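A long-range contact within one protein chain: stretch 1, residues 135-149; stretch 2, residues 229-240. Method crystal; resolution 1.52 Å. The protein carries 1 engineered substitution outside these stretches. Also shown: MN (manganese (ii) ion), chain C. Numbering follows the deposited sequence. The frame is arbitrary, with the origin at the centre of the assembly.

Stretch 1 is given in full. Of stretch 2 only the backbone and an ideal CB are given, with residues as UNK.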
# COMPACT_ATOMS: atom_id res chain seq x y z
N ALA A 135 25.20 23.95 -19.77
CA ALA A 135 25.80 22.88 -20.55
C ALA A 135 25.20 22.76 -21.96
O ALA A 135 25.92 22.44 -22.91
CB ALA A 135 25.70 21.55 -19.79
N PHE A 136 23.90 23.00 -22.09
CA PHE A 136 23.23 22.96 -23.39
C PHE A 136 22.45 24.25 -23.59
O PHE A 136 21.23 24.29 -23.40
CB PHE A 136 22.29 21.76 -23.50
CG PHE A 136 22.85 20.52 -22.88
CD1 PHE A 136 23.78 19.75 -23.55
CD2 PHE A 136 22.46 20.12 -21.61
CE1 PHE A 136 24.30 18.61 -22.98
CE2 PHE A 136 22.98 18.99 -21.02
CZ PHE A 136 23.90 18.22 -21.71
N PRO A 137 23.16 25.32 -23.95
CA PRO A 137 22.60 26.65 -24.19
C PRO A 137 21.33 26.62 -25.04
O PRO A 137 21.39 26.33 -26.24
CB PRO A 137 23.72 27.36 -24.94
CG PRO A 137 24.96 26.74 -24.39
CD PRO A 137 24.63 25.30 -24.14
N GLY A 138 20.20 26.92 -24.41
CA GLY A 138 18.93 27.09 -25.09
C GLY A 138 18.24 25.82 -25.57
O GLY A 138 17.14 25.88 -26.11
N ASP A 139 18.88 24.67 -25.35
CA ASP A 139 18.35 23.40 -25.85
C ASP A 139 18.06 22.39 -24.73
O ASP A 139 18.30 21.19 -24.89
CB ASP A 139 19.33 22.78 -26.86
CG ASP A 139 18.65 21.86 -27.85
OD1 ASP A 139 17.40 21.83 -27.91
OD2 ASP A 139 19.37 21.16 -28.58
N VAL A 140 17.53 22.87 -23.60
CA VAL A 140 17.28 22.01 -22.46
C VAL A 140 15.79 21.73 -22.27
O VAL A 140 14.96 22.62 -22.45
CB VAL A 140 17.85 22.62 -21.16
CG1 VAL A 140 17.48 21.76 -19.95
CG2 VAL A 140 19.34 22.81 -21.26
N GLY A 141 15.48 20.48 -21.94
CA GLY A 141 14.15 20.10 -21.51
C GLY A 141 14.15 19.70 -20.03
O GLY A 141 15.16 19.26 -19.50
N VAL A 142 13.01 19.87 -19.37
CA VAL A 142 12.91 19.58 -17.94
C VAL A 142 11.58 18.90 -17.59
O VAL A 142 10.51 19.37 -17.99
CB VAL A 142 13.10 20.86 -17.06
CG1 VAL A 142 12.96 20.53 -15.55
CG2 VAL A 142 14.43 21.53 -17.36
N ILE A 143 11.66 17.80 -16.84
CA ILE A 143 10.45 17.19 -16.27
C ILE A 143 10.51 17.12 -14.74
O ILE A 143 11.47 16.62 -14.16
CB ILE A 143 10.13 15.79 -16.90
CG1 ILE A 143 8.93 15.16 -16.20
CG2 ILE A 143 11.35 14.87 -16.87
CD1 ILE A 143 8.45 13.87 -16.87
N ASN A 144 9.47 17.67 -14.10
CA ASN A 144 9.32 17.60 -12.66
C ASN A 144 8.26 16.55 -12.29
O ASN A 144 7.06 16.78 -12.45
CB ASN A 144 8.95 18.99 -12.08
CG ASN A 144 8.81 19.01 -10.55
OD1 ASN A 144 9.44 18.23 -9.84
ND2 ASN A 144 7.97 19.90 -10.05
N VAL A 145 8.75 15.39 -11.85
CA VAL A 145 7.91 14.35 -11.25
C VAL A 145 7.67 14.71 -9.79
O VAL A 145 8.60 14.67 -8.97
CB VAL A 145 8.57 12.95 -11.32
CG1 VAL A 145 7.62 11.87 -10.74
CG2 VAL A 145 8.97 12.61 -12.75
N ASP A 146 6.43 15.07 -9.47
CA ASP A 146 6.15 15.72 -8.21
C ASP A 146 4.65 15.79 -8.03
O ASP A 146 3.93 16.17 -8.95
CB ASP A 146 6.74 17.12 -8.25
CG ASP A 146 6.85 17.74 -6.89
OD1 ASP A 146 6.27 17.19 -5.93
OD2 ASP A 146 7.51 18.79 -6.80
N SER A 147 4.17 15.41 -6.84
CA SER A 147 2.75 15.50 -6.52
C SER A 147 2.39 16.97 -6.31
O SER A 147 1.22 17.34 -6.29
CB SER A 147 2.40 14.68 -5.28
OG SER A 147 3.06 15.13 -4.12
N HIS A 148 3.42 17.78 -6.16
CA HIS A 148 3.28 19.21 -5.93
C HIS A 148 3.63 20.00 -7.19
O HIS A 148 4.46 19.59 -8.00
CB HIS A 148 4.15 19.68 -4.75
CG HIS A 148 3.86 18.96 -3.46
ND1 HIS A 148 4.71 18.02 -2.93
CD2 HIS A 148 2.81 19.04 -2.61
CE1 HIS A 148 4.20 17.55 -1.81
NE2 HIS A 148 3.04 18.15 -1.59
N LEU A 149 2.94 21.12 -7.34
CA LEU A 149 3.22 22.08 -8.38
C LEU A 149 3.30 23.42 -7.67
O LEU A 149 2.30 24.14 -7.55
CB LEU A 149 2.12 22.03 -9.44
CG LEU A 149 1.69 23.24 -10.27
CD1 LEU A 149 2.85 24.16 -10.63
CD2 LEU A 149 0.94 22.75 -11.51
N UNK A 229 15.40 17.05 -26.26
CA UNK A 229 16.84 16.92 -26.09
C UNK A 229 17.29 17.40 -24.72
O UNK A 229 16.69 18.31 -24.14
CB UNK A 229 17.57 17.70 -27.18
N UNK A 230 18.34 16.78 -24.20
CA UNK A 230 19.00 17.29 -23.01
C UNK A 230 18.02 17.44 -21.86
O UNK A 230 17.93 18.50 -21.24
CB UNK A 230 19.67 18.63 -23.31
N UNK A 231 17.29 16.37 -21.60
CA UNK A 231 16.27 16.35 -20.57
C UNK A 231 16.84 16.11 -19.16
O UNK A 231 17.62 15.19 -18.93
CB UNK A 231 15.24 15.27 -20.90
N UNK A 232 16.44 16.98 -18.25
CA UNK A 232 16.73 16.88 -16.82
C UNK A 232 15.58 16.10 -16.19
O UNK A 232 14.44 16.57 -16.16
CB UNK A 232 16.90 18.26 -16.17
N UNK A 233 15.89 14.89 -15.70
CA UNK A 233 14.88 14.01 -15.10
C UNK A 233 14.88 14.23 -13.59
O UNK A 233 15.72 13.69 -12.87
CB UNK A 233 15.15 12.54 -15.44
N UNK A 234 13.93 15.04 -13.12
CA UNK A 234 13.85 15.46 -11.72
C UNK A 234 12.74 14.70 -11.00
O UNK A 234 11.56 14.88 -11.30
CB UNK A 234 13.61 16.97 -11.62
N UNK A 235 13.13 13.85 -10.06
CA UNK A 235 12.17 12.95 -9.43
C UNK A 235 11.94 13.22 -7.95
O UNK A 235 12.67 12.70 -7.12
CB UNK A 235 12.64 11.50 -9.61
N UNK A 236 10.93 14.03 -7.63
CA UNK A 236 10.54 14.22 -6.24
C UNK A 236 9.86 12.95 -5.77
O UNK A 236 8.86 12.54 -6.34
CB UNK A 236 9.62 15.43 -6.07
N UNK A 237 10.42 12.30 -4.75
CA UNK A 237 9.89 11.00 -4.34
C UNK A 237 8.57 11.07 -3.54
O UNK A 237 7.93 10.04 -3.29
CB UNK A 237 10.95 10.28 -3.50
N UNK A 238 8.15 12.28 -3.16
CA UNK A 238 6.85 12.46 -2.52
C UNK A 238 5.72 12.44 -3.56
O UNK A 238 4.56 12.73 -3.24
CB UNK A 238 6.82 13.77 -1.73
N UNK A 239 6.08 12.09 -4.79
CA UNK A 239 5.11 11.83 -5.86
C UNK A 239 4.62 10.38 -5.82
O UNK A 239 3.72 9.99 -6.56
CB UNK A 239 5.73 12.14 -7.23
N UNK A 240 5.24 9.56 -4.97
CA UNK A 240 4.79 8.19 -4.75
C UNK A 240 3.84 8.17 -3.56
O UNK A 240 3.96 8.97 -2.64
CB UNK A 240 5.97 7.25 -4.52
MN MN C . 6.67 17.26 -3.79

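Stretch 2 runs alongside stretch 1 as a neighbouring parallel strand: the axes of 141-145 and 231-236 diverge by 12° and approach to 4.5 Å. Backbone hydrogen bonds fix the register before any side chain is considered, among them the amide N of 232 to Gly-141 O (2.9 Å), Ile-143 N to the O of 232 (3.1 Å) and Val-145 N to the O of 234 (2.9 Å). As in any extended strand, side chains of 231 to 235 alternate between two faces.

Position 229 points sideways, its ideal CB 4.1 Å from Asp-139 OD2. That carboxylate favours a basic chain or a polar donor. The residue is Lys-229, whose NZ lies 3.5 Å from Asp-139 OD2 in a salt bridge.

At position 230, phi/psi of 55/51 is left-handed, which suits Gly, Asn or Asp. CB points toward stretch 1, 3.3 Å from Asp-139 O and 3.6 Å from Phe-136 CD2, so a short donor placed against the ring would answer both. Asn-230 does: ND2 donates to Asp-139 O (2.9 Å, 158°), and its CB sits over the face of the Phe-136 ring, 3.9 Å from the centroid.

Position 231 shares a face with 233 and 235. Gly-141 opposite leaves space, and a small or beta-branched residue would fit. It is Thr-231, whose CG2 reaches Ile-143 CG2 at 4.1 Å.

Position 232 turns to the face of Val-142, its CB 4.3 Å from Val-142 CG2; an aliphatic or aromatic chain is reasonable. Phe-232 (chi1 t) brings CD2 to 4.0 Å from Val-142 CG1.

Position 233 lies on the face of Ile-143 and Val-145, with CB 4.7 Å from Ile-143 CG2. A large apolar chain could touch both. In Phe-233, CD1 meets Ile-143 CG2 at 3.7 Å, at the ring edge, and CE1 meets Val-145 CG2 at 4.0 Å.

Position 234 is on the face of Asn-144, CB 3.3 Å from Ile-143 O. With a polar neighbour, a small residue or one with a hydroxyl is plausible. Ser-234 and Asn-144 share a water that donates to both Ser-234 OG (3.0 Å) and Asn-144 OD1 (2.8 Å).

Position 235 has CB 4.6 Å from Val-145 CB, favouring an apolar chain. Phe-235 offers a ring face to Val-145 CG1, 3.8 Å from its centroid.

Position 236 points toward Asp-146, CB 3.7 Å from its CG. The visible manganese calls for a ligand, Asp, Glu or His. Asp-236 OD2 binds the metal at 2.3 Å.

Position 237 points away and leaves the choice open; it is Val-237.

Position 238 is sideways, but its ideal CB is 4.6 Å from His-148 CE1 and about 4.1 Å from the manganese ion, so a metal ligand such as Asp, Glu or His would suit it. Asp-238 binds the ion through OD1 (2.3 Å) and OD2 (2.4 Å), joining Asp-146 OD1 and His-148 ND1, while its O accepts from Ser-147 OG (3.0 Å).

Position 239 points toward stretch 1, CB 3.6 Å from Ser-147 N, so a small residue suits. Ser-239 donates OG to Asp-236 O (2.7 Å).

Position 240 points away, unconstrained by stretch 1; it is Leu-240.

Stretch 2 229-240: KNTFFSFDVDSL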
# COMPACT_ATOMS: atom_id res chain seq x y z
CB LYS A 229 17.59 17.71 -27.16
CG LYS A 229 17.20 17.37 -28.57
CD LYS A 229 18.42 17.24 -29.44
CE LYS A 229 19.46 18.30 -29.11
NZ LYS A 229 20.71 18.18 -29.94
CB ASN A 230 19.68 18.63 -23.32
CG ASN A 230 20.65 18.53 -24.46
OD1 ASN A 230 21.42 17.57 -24.56
ND2 ASN A 230 20.63 19.51 -25.35
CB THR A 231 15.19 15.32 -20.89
OG1 THR A 231 14.51 15.73 -22.08
CG2 THR A 231 14.20 15.24 -19.78
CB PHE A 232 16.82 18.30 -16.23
CG PHE A 232 16.89 18.35 -14.73
CD1 PHE A 232 17.29 17.25 -13.99
CD2 PHE A 232 16.56 19.52 -14.06
CE1 PHE A 232 17.36 17.31 -12.60
CE2 PHE A 232 16.63 19.58 -12.67
CZ PHE A 232 17.02 18.47 -11.94
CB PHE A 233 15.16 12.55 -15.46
CG PHE A 233 14.06 11.59 -15.05
CD1 PHE A 233 12.74 11.81 -15.44
CD2 PHE A 233 14.35 10.46 -14.30
CE1 PHE A 233 11.73 10.91 -15.06
CE2 PHE A 233 13.35 9.57 -13.93
CZ PHE A 233 12.05 9.80 -14.31
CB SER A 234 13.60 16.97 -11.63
OG SER A 234 13.73 17.45 -10.31
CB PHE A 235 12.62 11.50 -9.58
CG PHE A 235 11.48 10.52 -9.63
CD1 PHE A 235 10.45 10.59 -8.72
CD2 PHE A 235 11.43 9.53 -10.62
CE1 PHE A 235 9.40 9.69 -8.76
CE2 PHE A 235 10.38 8.62 -10.66
CZ PHE A 235 9.37 8.70 -9.74
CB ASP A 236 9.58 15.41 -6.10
CG ASP A 236 9.18 15.68 -4.65
OD1 ASP A 236 9.23 14.77 -3.80
OD2 ASP A 236 8.82 16.83 -4.36
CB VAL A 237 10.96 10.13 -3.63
CG1 VAL A 237 12.09 9.80 -4.59
CG2 VAL A 237 11.50 10.81 -2.38
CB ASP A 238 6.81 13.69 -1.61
CG ASP A 238 6.69 15.00 -2.37
OD1 ASP A 238 6.29 14.99 -3.56
OD2 ASP A 238 6.99 16.06 -1.77
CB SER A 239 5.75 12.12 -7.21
OG SER A 239 6.81 11.22 -7.44
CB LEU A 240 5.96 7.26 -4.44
CG LEU A 240 6.93 6.77 -5.52
CD1 LEU A 240 7.77 7.91 -6.09
CD2 LEU A 240 7.82 5.69 -4.91
O HOH W 1 22.23 20.70 -27.99
O HOH W 2 11.53 17.23 -8.25
O HOH W 3 7.43 19.47 -3.24
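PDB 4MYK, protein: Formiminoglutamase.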